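Local coordinates for succinic semialdehyde dehydrogenase (Streptococcus pyogenes MGAS1882, PDB 4YWV) that oxidises succinic semialdehyde to succinate with NADP+ as cofactor and is inhibited by an excess of that same substrate, at the 4-oxobutanoic acid site. Coordinates in Å, arbitrary orientation; residue numbers count along the deposited sequence, not the author numbering.

The 4-oxobutanoic acid site. Residues 3, 155, 157-158, 186, 188. With SSN (4-oxobutanoic acid), chain B.
4-Oxobutanoic acid (SSN), the substrate succinic semialdehyde itself, lies here among residues of the cofactor pocket: Lys155, at the end of strand 152-155, and Ser158, in the loop that follows with Ala157, belong to the stretch that in the aldehyde dehydrogenase family meets the adenosine ribose of NAD(P), and Tyr188, at the start of helix 188-196, probably lines the same pocket. The carboxylate appears to be the end that is read. Tyr188 points its phenol hydroxyl at one carboxylate oxygen, a good hydrogen bond with Tyr188 OH to SSN O1 at 2.9 Å. Its CG stands anti to the carbonyl carbon (chi1 -85°), and Tyr188 CE2 runs up against the chain carbon SSN C3 at 3.3 Å. Lys155 bends at chi2 (-69°) and then extends, passing Lys155 CE over the rim of one face of the Tyr188 ring, 3.9 Å above its plane. The amino group, presumably charged, adds a loose salt bridge, Lys155 NZ to SSN O1 at 3.8 Å, so hydroxyl and probable charge converge on one oxygen. The other carboxylate oxygen gets a weak bond, Ser158 OG to SSN O2 at 3.3 Å, the hydroxyl holding the crowded position between backbone N and carbonyl carbon. Near the aldehyde end Tyr3 packs against the ligand, Tyr3 OH lying 3.7 Å from SSN C4. That tip is pinned in turn, since Tyr3 OH donates to Ile186 O at 2.5 Å along a carbonyl lone pair. The contacts suggest that the acid end is recognised, the carboxylate plausibly mimicking the 2'-phosphate of NADP+. By filling part of the cofactor pocket, the substrate would compete with NADP+, which would explain the substrate inhibition.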
# COMPACT_ATOMS: atom_id res chain seq x y z
N TYR A 3 -7.04 4.30 29.78
CA TYR A 3 -6.04 5.30 29.44
C TYR A 3 -5.64 5.97 30.73
O TYR A 3 -6.48 6.52 31.44
CB TYR A 3 -6.61 6.31 28.46
CG TYR A 3 -6.84 5.69 27.11
CD1 TYR A 3 -7.93 4.86 26.88
CD2 TYR A 3 -5.91 5.86 26.09
CE1 TYR A 3 -8.10 4.23 25.66
CE2 TYR A 3 -6.07 5.24 24.86
CZ TYR A 3 -7.17 4.42 24.65
OH TYR A 3 -7.32 3.78 23.45
N LYS A 155 -5.65 6.89 17.61
CA LYS A 155 -5.78 5.91 18.68
C LYS A 155 -4.35 5.79 19.16
O LYS A 155 -3.53 5.13 18.53
CB LYS A 155 -6.27 4.58 18.13
CG LYS A 155 -6.76 3.61 19.19
CD LYS A 155 -5.63 3.11 20.05
CE LYS A 155 -6.12 2.18 21.12
NZ LYS A 155 -5.11 2.07 22.20
N ALA A 157 -1.33 5.14 22.33
CA ALA A 157 -1.06 4.15 23.36
C ALA A 157 -1.77 4.50 24.68
O ALA A 157 -1.96 5.68 25.00
CB ALA A 157 0.44 4.04 23.58
N SER A 158 -2.15 3.47 25.43
CA SER A 158 -2.85 3.66 26.70
C SER A 158 -2.03 4.32 27.80
O SER A 158 -2.59 4.93 28.71
CB SER A 158 -3.38 2.31 27.20
OG SER A 158 -2.31 1.41 27.38
N ILE A 186 -10.40 5.05 22.87
CA ILE A 186 -11.30 3.93 22.63
C ILE A 186 -10.65 2.57 22.87
O ILE A 186 -9.45 2.46 23.08
CB ILE A 186 -11.83 4.00 21.18
CG1 ILE A 186 -10.65 4.03 20.20
CG2 ILE A 186 -12.69 5.25 21.00
CD1 ILE A 186 -11.05 4.25 18.74
N TYR A 188 -9.97 -1.55 21.70
CA TYR A 188 -9.60 -2.16 20.43
C TYR A 188 -10.84 -2.68 19.71
O TYR A 188 -10.82 -2.97 18.52
CB TYR A 188 -8.55 -3.25 20.66
CG TYR A 188 -7.16 -2.67 20.72
CD1 TYR A 188 -6.54 -2.19 19.56
CD2 TYR A 188 -6.47 -2.54 21.93
CE1 TYR A 188 -5.27 -1.59 19.61
CE2 TYR A 188 -5.20 -1.94 21.99
CZ TYR A 188 -4.61 -1.46 20.82
OH TYR A 188 -3.36 -0.87 20.87
C1 SSN B . -2.46 0.19 23.99
O1 SSN B . -1.78 0.41 22.95
C2 SSN B . -3.72 0.96 24.30
O2 SSN B . -2.11 -0.68 24.81
C3 SSN B . -4.86 -0.00 24.60
C4 SSN B . -6.09 0.75 25.10
O4 SSN B . -7.19 0.22 25.15